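Local coordinates for protein D-xylonate dehydratase (Caulobacter crescentus, PDB 5OYN) that catalyses the magnesium- and [2Fe-2S]-dependent dehydration of D-xylonate to 2-dehydro-3-deoxy-D-arabinonate in D-xylose degradation, and also dehydrates D-gluconate, at residues A216-M219 with N220-E224; L268-Q271 with A272-A276; H292-A295 with M296-A300. All coordinates share one frame; numbering follows the deposited sequence.

Contact 1: residues A216-M219 with N220-E224; sequences ASTM and NAVAE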
loop_
_atom_site.group_PDB
_atom_site.type_symbol
_atom_site.label_atom_id
_atom_site.label_comp_id
_atom_site.label_asym_id
_atom_site.label_seq_id
_atom_site.Cartn_x
_atom_site.Cartn_y
_atom_site.Cartn_z
ATOM N N ALA A 216 -15.542 -16.784 15.971
ATOM C CA ALA A 216 -15.482 -15.737 14.954
ATOM C C ALA A 216 -16.642 -15.855 13.978
ATOM O O ALA A 216 -17.332 -14.869 13.696
ATOM C CB ALA A 216 -14.147 -15.793 14.209
ATOM N N SER A 217 -16.878 -17.048 13.443
ATOM C CA SER A 217 -18.033 -17.184 12.569
ATOM C C SER A 217 -19.333 -16.959 13.340
ATOM O O SER A 217 -20.281 -16.369 12.808
ATOM C CB SER A 217 -18.028 -18.549 11.897
ATOM O OG SER A 217 -16.706 -18.952 11.620
ATOM N N THR A 218 -19.389 -17.390 14.606
ATOM C CA THR A 218 -20.592 -17.175 15.408
ATOM C C THR A 218 -20.838 -15.689 15.647
ATOM O O THR A 218 -21.915 -15.166 15.334
ATOM C CB THR A 218 -20.484 -17.912 16.744
ATOM O OG1 THR A 218 -20.282 -19.317 16.516
ATOM C CG2 THR A 218 -21.752 -17.709 17.556
ATOM N N MET A 219 -19.844 -14.987 16.196
ATOM C CA MET A 219 -20.032 -13.568 16.478
ATOM C C MET A 219 -20.299 -12.762 15.210
ATOM O O MET A 219 -20.988 -11.739 15.257
ATOM C CB MET A 219 -18.820 -13.008 17.217
ATOM C CG MET A 219 -18.640 -13.555 18.628
ATOM S SD MET A 219 -20.186 -13.734 19.554
ATOM C CE MET A 219 -20.749 -12.027 19.685
ATOM N N ASN A 220 -19.805 -13.209 14.063
ATOM C CA ASN A 220 -20.108 -12.440 12.865
ATOM C C ASN A 220 -21.514 -12.733 12.360
ATOM O O ASN A 220 -22.213 -11.823 11.909
ATOM C CB ASN A 220 -19.026 -12.682 11.813
ATOM C CG ASN A 220 -17.808 -11.773 12.037
ATOM O OD1 ASN A 220 -17.858 -10.579 11.736
ATOM N ND2 ASN A 220 -16.748 -12.314 12.643
ATOM N N ALA A 221 -21.967 -13.981 12.468
ATOM C CA ALA A 221 -23.373 -14.271 12.215
ATOM C C ALA A 221 -24.269 -13.524 13.198
ATOM O O ALA A 221 -25.348 -13.051 12.822
ATOM C CB ALA A 221 -23.619 -15.774 12.292
ATOM N N VAL A 222 -23.830 -13.395 14.457
ATOM C CA VAL A 222 -24.619 -12.679 15.460
ATOM C C VAL A 222 -24.853 -11.242 15.020
ATOM O O VAL A 222 -25.989 -10.759 15.001
ATOM C CB VAL A 222 -23.928 -12.736 16.834
ATOM C CG1 VAL A 222 -24.390 -11.570 17.735
ATOM C CG2 VAL A 222 -24.167 -14.087 17.482
ATOM N N ALA A 223 -23.783 -10.537 14.654
ATOM C CA ALA A 223 -23.949 -9.148 14.258
ATOM C C ALA A 223 -24.905 -9.019 13.089
ATOM O O ALA A 223 -25.558 -7.981 12.932
ATOM C CB ALA A 223 -22.595 -8.520 13.898
ATOM N N GLU A 224 -24.990 -10.043 12.242
ATOM C CA GLU A 224 -25.984 -10.000 11.176
ATOM C C GLU A 224 -27.381 -10.179 11.755
ATOM O O GLU A 224 -28.285 -9.382 11.477
ATOM C CB GLU A 224 -25.683 -11.056 10.106
ATOM C CG GLU A 224 -26.059 -10.594 8.695
ATOM C CD GLU A 224 -25.835 -11.653 7.601
ATOM O OE1 GLU A 224 -24.800 -12.364 7.611
ATOM O OE2 GLU A 224 -26.708 -11.770 6.713
#
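N220 grips the carbonyl oxygen of A216 twice, one helical turn back. Its backbone N donates to A216 O at 3.0 Å, the ordinary helical bond, and its side-chain amide adds a second, ND2 to A216 O at 2.8 Å. The two donors come in from opposite faces of the A216 carbonyl plane. ND2 sits well above that plane, 37° out of it, while the oxygen lies close to the plane of the N220 amide itself. With CG beside the backbone N (chi1 -84°), the side chain folds back along the helix and lays CB and CG against the same oxygen. The other end of the amide is also held: OD1 takes hydrogen bonds from S159 and T135, so neither end of this buried group depends on solvent and its rotation is fixed.

Two residues further along, V222 N bonds to T218 O at 2.8 Å, nearly along the C=O axis, and V222 CG2 rests 3.3 Å from that same oxygen. M219 and V222 run side by side, pointing the same way; the thioether, bent at chi2 and chi3, brings CE to 4.2 Å from V222 CG1. M219 packs on helix 289-299, and V222 on helix 270-282 and on I293.

S217 OG bonds with T212 O and T218 OG1 with G214 O, just ahead of the helix; T218 OG1 also bonds with the backbone N of S286, between helices 270-282 and 289-299. A216 itself touches the iron-sulfur cluster, its side chain about 4 Å from it and about 4 Å from that of D138, a magnesium ligand. These bonds lie in the first turns of helix 215-225, the part of the IlvD/Edd dehydratase active site that borders the [2Fe-2S] cluster.

Contact 2: residues L268-Q271 with A272-A276; sequences LTKQ and AFENA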
loop_
_atom_site.group_PDB
_atom_site.type_symbol
_atom_site.label_atom_id
_atom_site.label_comp_id
_atom_site.label_asym_id
_atom_site.label_seq_id
_atom_site.Cartn_x
_atom_site.Cartn_y
_atom_site.Cartn_z
ATOM N N LEU A 268 -30.293 -2.169 18.802
ATOM C CA LEU A 268 -30.020 -3.206 19.794
ATOM C C LEU A 268 -31.066 -3.142 20.904
ATOM O O LEU A 268 -30.814 -2.734 22.045
ATOM C CB LEU A 268 -28.602 -3.058 20.329
ATOM C CG LEU A 268 -27.580 -3.039 19.190
ATOM C CD1 LEU A 268 -26.244 -2.547 19.660
ATOM C CD2 LEU A 268 -27.455 -4.433 18.582
ATOM N N THR A 269 -32.272 -3.541 20.520
ATOM C CA THR A 269 -33.350 -3.807 21.451
ATOM C C THR A 269 -33.222 -5.223 21.992
ATOM O O THR A 269 -32.464 -6.051 21.473
ATOM C CB THR A 269 -34.702 -3.650 20.769
ATOM O OG1 THR A 269 -34.849 -4.671 19.768
ATOM C CG2 THR A 269 -34.824 -2.294 20.127
ATOM N N LYS A 270 -33.990 -5.512 23.042
ATOM C CA LYS A 270 -34.015 -6.871 23.562
ATOM C C LYS A 270 -34.488 -7.852 22.501
ATOM O O LYS A 270 -34.014 -8.992 22.461
ATOM C CB LYS A 270 -34.902 -6.938 24.804
ATOM C CG LYS A 270 -35.285 -8.334 25.244
ATOM C CD LYS A 270 -34.360 -8.866 26.330
ATOM C CE LYS A 270 -34.882 -10.195 26.906
ATOM N NZ LYS A 270 -34.386 -10.459 28.304
ATOM N N GLN A 271 -35.394 -7.432 21.617
ATOM C CA GLN A 271 -35.874 -8.349 20.588
ATOM C C GLN A 271 -34.747 -8.744 19.649
ATOM O O GLN A 271 -34.654 -9.906 19.227
ATOM C CB GLN A 271 -37.010 -7.721 19.786
ATOM C CG GLN A 271 -38.078 -7.015 20.584
ATOM C CD GLN A 271 -39.420 -7.114 19.894
ATOM O OE1 GLN A 271 -39.623 -6.551 18.811
ATOM N NE2 GLN A 271 -40.342 -7.855 20.501
ATOM N N ALA A 272 -33.890 -7.773 19.297
ATOM C CA ALA A 272 -32.759 -8.050 18.421
ATOM C C ALA A 272 -31.816 -9.053 19.058
ATOM O O ALA A 272 -31.360 -9.990 18.396
ATOM C CB ALA A 272 -32.019 -6.759 18.086
ATOM N N PHE A 273 -31.521 -8.885 20.346
ATOM C CA PHE A 273 -30.676 -9.864 21.020
ATOM C C PHE A 273 -31.327 -11.240 21.055
ATOM O O PHE A 273 -30.629 -12.254 20.980
ATOM C CB PHE A 273 -30.336 -9.385 22.429
ATOM C CG PHE A 273 -29.311 -8.273 22.469
ATOM C CD1 PHE A 273 -27.951 -8.556 22.408
ATOM C CD2 PHE A 273 -29.706 -6.943 22.578
ATOM C CE1 PHE A 273 -27.007 -7.534 22.448
ATOM C CE2 PHE A 273 -28.766 -5.910 22.623
ATOM C CZ PHE A 273 -27.419 -6.207 22.549
ATOM N N GLU A 274 -32.656 -11.307 21.157
ATOM C CA GLU A 274 -33.314 -12.610 21.146
ATOM C C GLU A 274 -33.197 -13.277 19.778
ATOM O O GLU A 274 -33.134 -14.512 19.693
ATOM C CB GLU A 274 -34.790 -12.472 21.550
ATOM C CG GLU A 274 -35.029 -12.048 23.006
ATOM C CD GLU A 274 -36.517 -12.043 23.408
ATOM O OE1 GLU A 274 -37.315 -11.405 22.687
ATOM O OE2 GLU A 274 -36.886 -12.678 24.436
ATOM N N ASN A 275 -33.166 -12.482 18.702
ATOM C CA ASN A 275 -32.915 -13.033 17.369
ATOM C C ASN A 275 -31.522 -13.646 17.281
ATOM O O ASN A 275 -31.345 -14.757 16.758
ATOM C CB ASN A 275 -33.088 -11.941 16.314
ATOM C CG ASN A 275 -34.541 -11.643 16.040
ATOM O OD1 ASN A 275 -35.422 -12.347 16.531
ATOM N ND2 ASN A 275 -34.804 -10.604 15.258
ATOM N N ALA A 276 -30.523 -12.933 17.799
ATOM C CA ALA A 276 -29.163 -13.453 17.796
ATOM C C ALA A 276 -29.088 -14.766 18.562
ATOM O O ALA A 276 -28.558 -15.765 18.053
ATOM C CB ALA A 276 -28.203 -12.414 18.381
#
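T269 opens the helix with two bonds to the first turn: its OG1 accepts from A272 N at 3.3 Å, and its carbonyl O accepts from F273 N at 3.2 Å. The first is the capping bond of an N-cap threonine, made possible because OG1 stands between the backbone N and the carbonyl carbon (chi1 66°), from where it faces the helix start. Regular helical bonds follow, E274 N to K270 O and N275 N to Q271 O, each 3.0 Å.

K270 and E274 cross obliquely with their charged atoms apart, NZ to OE2 being 5.1 Å. Each has its main partner elsewhere: K270 NZ forms a salt bridge with D308, and E274 OE1 a hydrogen bond with H352. The aliphatic CG of E274 lies 3.3 Å from K270 O. N275 is tied to the same neighbour, OD1 accepting from the backbone N of H352.

The F273 ring lies back alongside the cap. T269 O meets its edge near the ring plane, 3.1 Å from CD2, and L268 CB, from the residue just before the capping threonine, approaches obliquely at 3.7 Å from CE2. Beyond the turn the same ring packs on I293, M296 and A297, so that the start of helix 270-282 is seated against helix 289-299, the next helix in the chain.

Contact 3: residues H292-A295 with M296-A300; sequences HIVA and MARHA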
loop_
_atom_site.group_PDB
_atom_site.type_symbol
_atom_site.label_atom_id
_atom_site.label_comp_id
_atom_site.label_asym_id
_atom_site.label_seq_id
_atom_site.Cartn_x
_atom_site.Cartn_y
_atom_site.Cartn_z
ATOM N N HIS A 292 -20.417 -12.904 25.328
ATOM C CA HIS A 292 -20.343 -11.752 24.433
ATOM C C HIS A 292 -21.706 -11.150 24.168
ATOM O O HIS A 292 -21.838 -9.925 24.103
ATOM C CB HIS A 292 -19.703 -12.133 23.098
ATOM C CG HIS A 292 -18.270 -12.523 23.212
ATOM N ND1 HIS A 292 -17.378 -11.836 24.009
ATOM C CD2 HIS A 292 -17.571 -13.528 22.638
ATOM C CE1 HIS A 292 -16.188 -12.404 23.919
ATOM N NE2 HIS A 292 -16.278 -13.434 23.095
ATOM N N ILE A 293 -22.726 -11.984 23.964
ATOM C CA ILE A 293 -24.047 -11.419 23.711
ATOM C C ILE A 293 -24.552 -10.679 24.944
ATOM O O ILE A 293 -25.170 -9.614 24.832
ATOM C CB ILE A 293 -25.023 -12.510 23.245
ATOM C CG1 ILE A 293 -24.670 -12.929 21.815
ATOM C CG2 ILE A 293 -26.441 -11.997 23.300
ATOM C CD1 ILE A 293 -25.499 -14.062 21.277
ATOM N N VAL A 294 -24.253 -11.194 26.140
ATOM C CA VAL A 294 -24.672 -10.506 27.356
ATOM C C VAL A 294 -23.930 -9.188 27.492
ATOM O O VAL A 294 -24.545 -8.132 27.692
ATOM C CB VAL A 294 -24.473 -11.401 28.597
ATOM C CG1 VAL A 294 -24.524 -10.566 29.866
ATOM C CG2 VAL A 294 -25.536 -12.488 28.656
ATOM N N ALA A 295 -22.599 -9.233 27.370
ATOM C CA ALA A 295 -21.768 -8.028 27.409
ATOM C C ALA A 295 -22.305 -6.931 26.491
ATOM O O ALA A 295 -22.411 -5.768 26.889
ATOM C CB ALA A 295 -20.326 -8.377 27.027
ATOM N N MET A 296 -22.650 -7.283 25.255
ATOM C CA MET A 296 -23.166 -6.272 24.340
ATOM C C MET A 296 -24.535 -5.772 24.785
ATOM O O MET A 296 -24.807 -4.564 24.733
ATOM C CB MET A 296 -23.221 -6.836 22.922
ATOM C CG MET A 296 -21.867 -7.309 22.425
ATOM S SD MET A 296 -21.998 -8.465 21.052
ATOM C CE MET A 296 -22.820 -7.384 19.923
ATOM N N ALA A 297 -25.405 -6.690 25.231
ATOM C CA ALA A 297 -26.721 -6.327 25.756
ATOM C C ALA A 297 -26.596 -5.318 26.885
ATOM O O ALA A 297 -27.157 -4.217 26.820
ATOM C CB ALA A 297 -27.454 -7.578 26.233
ATOM N N ARG A 298 -25.836 -5.678 27.920
ATOM C CA ARG A 298 -25.635 -4.781 29.050
ATOM C C ARG A 298 -25.184 -3.399 28.598
ATOM O O ARG A 298 -25.767 -2.387 28.999
ATOM C CB ARG A 298 -24.632 -5.391 30.021
ATOM C CG ARG A 298 -25.140 -6.651 30.676
ATOM C CD ARG A 298 -24.379 -6.939 31.955
ATOM N NE ARG A 298 -24.584 -5.891 32.951
ATOM C CZ ARG A 298 -23.867 -5.769 34.064
ATOM N NH1 ARG A 298 -22.889 -6.632 34.333
ATOM N NH2 ARG A 298 -24.131 -4.780 34.908
ATOM N N HIS A 299 -24.171 -3.334 27.728
ATOM C CA HIS A 299 -23.660 -2.035 27.294
ATOM C C HIS A 299 -24.681 -1.244 26.493
ATOM O O HIS A 299 -24.525 -0.027 26.351
ATOM C CB HIS A 299 -22.378 -2.198 26.477
ATOM C CG HIS A 299 -21.132 -2.126 27.298
ATOM N ND1 HIS A 299 -20.416 -3.248 27.663
ATOM C CD2 HIS A 299 -20.480 -1.068 27.838
ATOM C CE1 HIS A 299 -19.374 -2.884 28.390
ATOM N NE2 HIS A 299 -19.385 -1.567 28.508
ATOM N N ALA A 300 -25.712 -1.895 25.963
ATOM C CA ALA A 300 -26.841 -1.192 25.376
ATOM C C ALA A 300 -28.042 -1.127 26.330
ATOM O O ALA A 300 -29.174 -0.886 25.887
ATOM C CB ALA A 300 -27.230 -1.846 24.053
#
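M296 folds its side chain back over the carbonyl of H292, CG lying 3.1 Å and SD 3.4 Å from H292 O. That oxygen also accepts from M296 N at 3.0 Å. CG beside the backbone N (chi1 -58°) starts the chain back along the helix; the sulfur meets M219 of helix 215-225, and CB lies against the ring of F273 of helix 270-282.

V294 and R298 run alongside each other, pointing the same way, with V294 CG1 4.0 Å from R298 CG. Their backbones are joined by a nearly straight bond, R298 N to V294 O at 2.8 Å with an N-H...O angle of 172°. The guanidinium group goes on beyond the helix to a salt bridge with E583.

This is the closing part of helix 289-299, whose i to i+4 bonds run on to A300 N, although A300 is the first residue to leave helical phi/psi. Near its start this helix borders the metal site of the IlvD/Edd dehydratase: the H292 side chain is about 7 Å from the magnesium ion, and NE2 hydrogen-bonds to OQ2 of the carboxylated lysine at position 139, a residue of the metal site, while ND1 hydrogen-bonds with R112 NH1.

At the other end, H299 holds A295 O from two positions. Its backbone N donates at 3.1 Å, and ND1 adds a weak bond at 3.3 Å with the oxygen lying in the ring plane at the imidazole edge. The ring of H299 also meets that of Y116, their planes inclined at about 50°.

Three helices of the N-terminal family region, 215-225, 270-282 and 289-299, pack against one another here. Contacts 2 and 3 are the nearest pair, their centres about 10 Å apart: F273 CZ reaches A297 CA at 3.3 Å, and L268 CB lies 4.1 Å from A300 CB. Contact 1 is about 14 Å from each of the others, centre to centre. It meets contact 3 through M219 CE, 3.6 Å from H292 CB, and contact 2 through V222 CG1, 4.0 Å from A276 CB. Contacts 1 and 3 each send one end to the active site, A216 touching the cluster and H292 facing the magnesium site, whereas contact 2 lies away from both and touches the other two by packing.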